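Long-range contact in restriction endonuclease THAI (Thermoplasma acidophilum, PDB 3NDH), which cleaves double-stranded DNA at a specific recognition sequence as a restriction endonuclease of the PDDEXK clan, intercalating into its substrate without flipping bases: residues S145-R159 against I192-W205. Numbering follows the deposited sequence. Where two conformers were deposited one is given.
Sequences SLGGVYYIPDYVQQR and IMTDEETMSIKIEW
S145 O accepts W205 N at 2.9 Å just beyond the strand ends, one of seven backbone hydrogen bonds joining the segments; the other six link G147-I203, V149-I201 and Y151-M199 of antiparallel strands 146-152 and 199-204. At G147 the W205 indole comes edge-on, CD1 lying 3.6 Å from G147 N. V149 CG1 lies 3.7 Å from I201 CB, side by side on the face that helix 27-46 covers through I201 and I203. Y150 turns to the other face, its ring clamped by two CH-pi contacts: M193 CE stands 3.7 Å from the centroid and S200 CB 4.0 Å on the opposite side, while T198 CG2 meets the edge. M193 reaches the ring by bending at its last torsion (chi3 69°). I152 sends CG2 against I192 CB, and T198 OG1 donates to I192 O at 2.7 Å, tying this helix residue to the one just before strand 199-204. V156 CG1 packs on D195 CB; D195 OD1 accepts E197 N through its anti lone pair, an Asx turn. In one of its two conformers, R159 grips E197 OE1 with NH1 and, at 2.7 Å, NH2, from one carboxylate face; NH1 also bridges to D195 OD2 at 3.0 Å. With an alanine at D195, R159 NH1 would probably lose one of two carboxylate mates and E197 N its acceptor. The pairing places 199-204 as an outermost strand of the chain's mixed sheet in this PDDEXK-clan nuclease.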
loop_
_atom_site.group_PDB
_atom_site.type_symbol
_atom_site.label_atom_id
_atom_site.label_comp_id
_atom_site.label_asym_id
_atom_site.label_seq_id
_atom_site.Cartn_x
_atom_site.Cartn_y
_atom_site.Cartn_z
ATOM N N SER A 145 -2.801 4.636 -24.553
ATOM C CA SER A 145 -2.575 5.942 -25.135
ATOM C C SER A 145 -1.184 6.473 -24.753
ATOM O O SER A 145 -0.302 5.719 -24.342
ATOM C CB SER A 145 -3.720 6.891 -24.710
ATOM O OG SER A 145 -3.699 8.110 -25.433
ATOM N N LEU A 146 -0.995 7.773 -24.888
ATOM C CA LEU A 146 0.287 8.399 -24.734
ATOM C C LEU A 146 0.438 9.004 -23.367
ATOM O O LEU A 146 -0.415 9.753 -22.920
ATOM C CB LEU A 146 0.443 9.492 -25.795
ATOM C CG LEU A 146 1.760 10.252 -25.835
ATOM C CD1 LEU A 146 2.859 9.331 -26.260
ATOM C CD2 LEU A 146 1.650 11.444 -26.782
ATOM N N GLY A 147 1.540 8.676 -22.699
ATOM C CA GLY A 147 1.939 9.375 -21.483
ATOM C C GLY A 147 3.446 9.571 -21.522
ATOM O O GLY A 147 4.027 9.793 -22.584
ATOM N N GLY A 148 4.095 9.474 -20.370
ATOM C CA GLY A 148 5.537 9.716 -20.337
ATOM C C GLY A 148 6.093 9.680 -18.943
ATOM O O GLY A 148 5.344 9.697 -17.960
ATOM N N VAL A 149 7.418 9.666 -18.895
ATOM C CA VAL A 149 8.124 9.840 -17.648
ATOM C C VAL A 149 8.842 11.154 -17.728
ATOM O O VAL A 149 9.450 11.475 -18.755
ATOM C CB VAL A 149 9.068 8.672 -17.312
ATOM C CG1 VAL A 149 10.059 8.410 -18.376
ATOM C CG2 VAL A 149 9.782 8.918 -15.980
ATOM N N TYR A 150 8.764 11.909 -16.641
ATOM C CA TYR A 150 9.265 13.282 -16.580
ATOM C C TYR A 150 10.274 13.434 -15.474
ATOM O O TYR A 150 10.060 12.955 -14.360
ATOM C CB TYR A 150 8.108 14.242 -16.303
ATOM C CG TYR A 150 7.095 14.314 -17.410
ATOM C CD1 TYR A 150 7.096 15.377 -18.297
ATOM C CD2 TYR A 150 6.144 13.315 -17.586
ATOM C CE1 TYR A 150 6.185 15.446 -19.333
ATOM C CE2 TYR A 150 5.236 13.375 -18.628
ATOM C CZ TYR A 150 5.252 14.449 -19.478
ATOM O OH TYR A 150 4.339 14.518 -20.511
ATOM N N TYR A 151 11.374 14.116 -15.801
ATOM C CA TYR A 151 12.350 14.598 -14.822
ATOM C C TYR A 151 12.099 16.094 -14.641
ATOM O O TYR A 151 12.308 16.874 -15.558
ATOM C CB TYR A 151 13.797 14.344 -15.290
ATOM C CG TYR A 151 14.871 15.148 -14.585
ATOM C CD1 TYR A 151 14.798 15.438 -13.221
ATOM C CD2 TYR A 151 15.964 15.619 -15.294
ATOM C CE1 TYR A 151 15.781 16.193 -12.600
ATOM C CE2 TYR A 151 16.952 16.365 -14.679
ATOM C CZ TYR A 151 16.838 16.638 -13.324
ATOM O OH TYR A 151 17.825 17.395 -12.695
ATOM N N ILE A 152 11.608 16.451 -13.460
ATOM C CA ILE A 152 11.248 17.818 -13.132
ATOM C C ILE A 152 12.226 18.285 -12.053
ATOM O O ILE A 152 12.071 17.933 -10.889
ATOM C CB ILE A 152 9.784 17.903 -12.647
ATOM C CG1 ILE A 152 8.829 17.293 -13.696
ATOM C CG2 ILE A 152 9.427 19.352 -12.393
ATOM C CD1 ILE A 152 7.379 17.182 -13.283
ATOM N N PRO A 153 13.255 19.049 -12.447
ATOM C CA PRO A 153 14.242 19.514 -11.475
ATOM C C PRO A 153 13.622 20.296 -10.317
ATOM O O PRO A 153 12.607 20.970 -10.487
ATOM C CB PRO A 153 15.167 20.411 -12.302
ATOM C CG PRO A 153 14.999 19.957 -13.707
ATOM C CD PRO A 153 13.577 19.485 -13.812
ATOM N N ASP A 154 14.246 20.199 -9.150
ATOM C CA ASP A 154 13.852 21.018 -8.007
ATOM C C ASP A 154 13.717 22.511 -8.365
ATOM O O ASP A 154 12.790 23.177 -7.920
ATOM C CB ASP A 154 14.797 20.835 -6.805
ATOM C CG ASP A 154 16.279 21.021 -7.125
ATOM O OD1 ASP A 154 16.675 21.379 -8.238
ATOM O OD2 ASP A 154 17.082 20.741 -6.195
ATOM N N TYR A 155 14.614 23.028 -9.186
ATOM C CA TYR A 155 14.578 24.466 -9.508
ATOM C C TYR A 155 13.384 24.847 -10.395
ATOM O O TYR A 155 12.886 25.975 -10.330
ATOM C CB TYR A 155 15.915 24.956 -10.097
ATOM C CG TYR A 155 16.482 24.156 -11.248
ATOM C CD1 TYR A 155 16.051 24.365 -12.550
ATOM C CD2 TYR A 155 17.477 23.216 -11.044
ATOM C CE1 TYR A 155 16.579 23.652 -13.602
ATOM C CE2 TYR A 155 18.003 22.489 -12.094
ATOM C CZ TYR A 155 17.548 22.709 -13.371
ATOM O OH TYR A 155 18.078 21.986 -14.415
ATOM N N VAL A 156 12.899 23.915 -11.204
ATOM C CA VAL A 156 11.655 24.151 -11.953
ATOM C C VAL A 156 10.451 24.276 -11.006
ATOM O O VAL A 156 9.644 25.210 -11.104
ATOM C CB VAL A 156 11.409 23.050 -13.000
ATOM C CG1 VAL A 156 9.969 23.145 -13.531
ATOM C CG2 VAL A 156 12.424 23.174 -14.140
ATOM N N GLN A 157 10.348 23.341 -10.070
ATOM C CA GLN A 157 9.283 23.384 -9.074
ATOM C C GLN A 157 9.347 24.669 -8.259
ATOM O O GLN A 157 8.323 25.330 -8.015
ATOM C CB GLN A 157 9.385 22.182 -8.147
ATOM C CG GLN A 157 9.254 20.831 -8.840
ATOM C CD GLN A 157 9.709 19.740 -7.938
ATOM O OE1 GLN A 157 9.114 19.530 -6.870
ATOM N NE2 GLN A 157 10.744 18.993 -8.362
ATOM N N GLN A 158 10.556 25.039 -7.849
ATOM C CA GLN A 158 10.754 26.251 -7.050
ATOM C C GLN A 158 10.367 27.509 -7.825
ATOM O O GLN A 158 9.711 28.397 -7.285
ATOM C CB GLN A 158 12.203 26.318 -6.556
ATOM C CG GLN A 158 12.488 25.300 -5.446
ATOM C CD GLN A 158 13.960 24.980 -5.247
ATOM O OE1 GLN A 158 14.825 25.363 -6.049
ATOM N NE2 GLN A 158 14.255 24.259 -4.164
ATOM N N ARG A 159 10.745 27.561 -9.098
ATOM C CA ARG A 159 10.371 28.673 -9.966
ATOM C C ARG A 159 8.860 28.871 -9.935
ATOM O O ARG A 159 8.369 29.938 -9.591
ATOM C CB ARG A 159 10.843 28.395 -11.398
ATOM C CG ARG A 159 10.428 29.445 -12.428
ATOM C CD ARG A 159 10.937 29.078 -13.823
ATOM N NE ARG A 159 12.401 28.986 -13.831
ATOM C CZ ARG A 159 13.123 27.949 -14.249
ATOM N NH1 ARG A 159 12.541 26.858 -14.758
ATOM N NH2 ARG A 159 14.450 28.009 -14.162
ATOM N N ILE A 192 4.793 22.753 -14.039
ATOM C CA ILE A 192 6.086 22.084 -13.821
ATOM C C ILE A 192 6.386 20.995 -14.867
ATOM O O ILE A 192 7.537 20.768 -15.224
ATOM C CB ILE A 192 6.269 21.556 -12.375
ATOM C CG1 ILE A 192 5.311 20.410 -12.030
ATOM C CG2 ILE A 192 6.126 22.722 -11.373
ATOM C CD1 ILE A 192 5.599 19.801 -10.678
ATOM N N MET A 193 5.344 20.340 -15.376
ATOM C CA MET A 193 5.541 19.295 -16.394
ATOM C C MET A 193 5.963 19.836 -17.752
ATOM O O MET A 193 6.676 19.155 -18.503
ATOM C CB MET A 193 4.271 18.460 -16.557
ATOM C CG MET A 193 3.959 17.556 -15.390
ATOM S SD MET A 193 2.460 16.622 -15.665
ATOM C CE MET A 193 2.987 15.509 -16.969
ATOM N N THR A 194 5.536 21.056 -18.058
ATOM C CA THR A 194 5.752 21.641 -19.388
ATOM C C THR A 194 6.863 22.693 -19.461
ATOM O O THR A 194 7.162 23.201 -20.547
ATOM C CB THR A 194 4.433 22.205 -19.955
ATOM O OG1 THR A 194 3.914 23.208 -19.074
ATOM C CG2 THR A 194 3.402 21.089 -20.140
ATOM N N ASP A 195 7.486 23.015 -18.329
ATOM C CA ASP A 195 8.643 23.911 -18.316
ATOM C C ASP A 195 9.689 23.420 -19.304
ATOM O O ASP A 195 9.911 22.213 -19.425
ATOM C CB ASP A 195 9.254 23.979 -16.912
ATOM C CG ASP A 195 10.270 25.102 -16.758
ATOM O OD1 ASP A 195 11.418 24.991 -17.239
ATOM O OD2 ASP A 195 9.925 26.103 -16.106
ATOM N N GLU A 196 10.342 24.353 -19.993
ATOM C CA GLU A 196 11.381 24.024 -20.963
ATOM C C GLU A 196 12.503 23.183 -20.344
ATOM O O GLU A 196 13.078 22.334 -21.020
ATOM C CB GLU A 196 11.963 25.311 -21.567
ATOM C CG GLU A 196 12.756 25.111 -22.848
ATOM C CD GLU A 196 14.181 24.616 -22.629
ATOM O OE1 GLU A 196 14.787 24.923 -21.578
ATOM O OE2 GLU A 196 14.695 23.909 -23.525
ATOM N N GLU A 197 12.796 23.407 -19.063
ATOM C CA GLU A 197 13.891 22.697 -18.384
ATOM C C GLU A 197 13.494 21.315 -17.865
ATOM O O GLU A 197 14.347 20.579 -17.364
ATOM C CB GLU A 197 14.458 23.546 -17.249
ATOM C CG GLU A 197 15.271 24.735 -17.784
ATOM C CD GLU A 197 15.721 25.728 -16.719
ATOM O OE1 GLU A 197 15.102 25.798 -15.638
ATOM O OE2 GLU A 197 16.694 26.467 -16.977
ATOM N N THR A 198 12.218 20.977 -17.961
ATOM C CA THR A 198 11.762 19.610 -17.666
ATOM C C THR A 198 12.078 18.705 -18.839
ATOM O O THR A 198 11.924 19.096 -19.998
ATOM C CB THR A 198 10.274 19.604 -17.330
ATOM O OG1 THR A 198 10.099 20.209 -16.041
ATOM C CG2 THR A 198 9.667 18.176 -17.336
ATOM N N MET A 199 12.531 17.497 -18.526
ATOM C CA MET A 199 12.894 16.503 -19.536
ATOM C C MET A 199 11.904 15.365 -19.465
ATOM O O MET A 199 11.308 15.096 -18.412
ATOM C CB MET A 199 14.311 16.004 -19.287
ATOM C CG MET A 199 15.322 17.117 -19.366
ATOM S SD MET A 199 17.006 16.533 -19.181
ATOM C CE MET A 199 17.198 15.499 -20.623
ATOM N N SER A 200 11.698 14.706 -20.594
ATOM C CA SER A 200 10.755 13.606 -20.624
ATOM C C SER A 200 11.115 12.549 -21.639
ATOM O O SER A 200 11.849 12.802 -22.590
ATOM C CB SER A 200 9.338 14.110 -20.901
ATOM O OG SER A 200 9.249 14.744 -22.163
ATOM N N ILE A 201 10.580 11.359 -21.396
ATOM C CA ILE A 201 10.575 10.270 -22.361
ATOM C C ILE A 201 9.102 9.944 -22.558
ATOM O O ILE A 201 8.417 9.529 -21.618
ATOM C CB ILE A 201 11.315 9.039 -21.836
ATOM C CG1 ILE A 201 12.796 9.376 -21.598
ATOM C CG2 ILE A 201 11.189 7.874 -22.844
ATOM C CD1 ILE A 201 13.555 8.329 -20.833
ATOM N N LYS A 202 8.606 10.154 -23.774
ATOM C CA LYS A 202 7.219 9.831 -24.099
ATOM C C LYS A 202 7.054 8.323 -24.172
ATOM O O LYS A 202 7.975 7.606 -24.567
ATOM C CB LYS A 202 6.792 10.508 -25.407
ATOM C CG LYS A 202 6.891 12.047 -25.359
ATOM C CD LYS A 202 6.182 12.653 -24.134
ATOM C CE LYS A 202 6.133 14.169 -24.187
ATOM N NZ LYS A 202 7.491 14.765 -24.343
ATOM N N ILE A 203 5.885 7.841 -23.749
ATOM C CA ILE A 203 5.616 6.410 -23.672
ATOM C C ILE A 203 4.215 6.096 -24.204
ATOM O O ILE A 203 3.245 6.748 -23.817
ATOM C CB ILE A 203 5.720 5.912 -22.199
ATOM C CG1 ILE A 203 7.141 6.131 -21.657
ATOM C CG2 ILE A 203 5.338 4.433 -22.084
ATOM C CD1 ILE A 203 7.230 5.910 -20.186
ATOM N N GLU A 204 4.131 5.119 -25.101
ATOM C CA GLU A 204 2.848 4.571 -25.519
ATOM C C GLU A 204 2.562 3.381 -24.610
ATOM O O GLU A 204 3.274 2.374 -24.657
ATOM C CB GLU A 204 2.890 4.145 -26.987
ATOM C CG GLU A 204 1.541 3.742 -27.567
ATOM C CD GLU A 204 0.550 4.884 -27.641
ATOM O OE1 GLU A 204 0.972 6.048 -27.791
ATOM O OE2 GLU A 204 -0.664 4.601 -27.577
ATOM N N TRP A 205 1.544 3.515 -23.763
ATOM C CA TRP A 205 1.264 2.534 -22.728
ATOM C C TRP A 205 0.435 1.387 -23.278
ATOM O O TRP A 205 -0.740 1.220 -22.977
ATOM C CB TRP A 205 0.552 3.206 -21.545
ATOM C CG TRP A 205 1.434 4.175 -20.822
ATOM C CD1 TRP A 205 1.551 5.519 -21.036
ATOM C CD2 TRP A 205 2.354 3.863 -19.771
ATOM N NE1 TRP A 205 2.485 6.060 -20.187
ATOM C CE2 TRP A 205 2.996 5.061 -19.397
ATOM C CE3 TRP A 205 2.688 2.681 -19.099
ATOM C CZ2 TRP A 205 3.936 5.114 -18.379
ATOM C CZ3 TRP A 205 3.641 2.739 -18.099
ATOM C CH2 TRP A 205 4.252 3.948 -17.753
#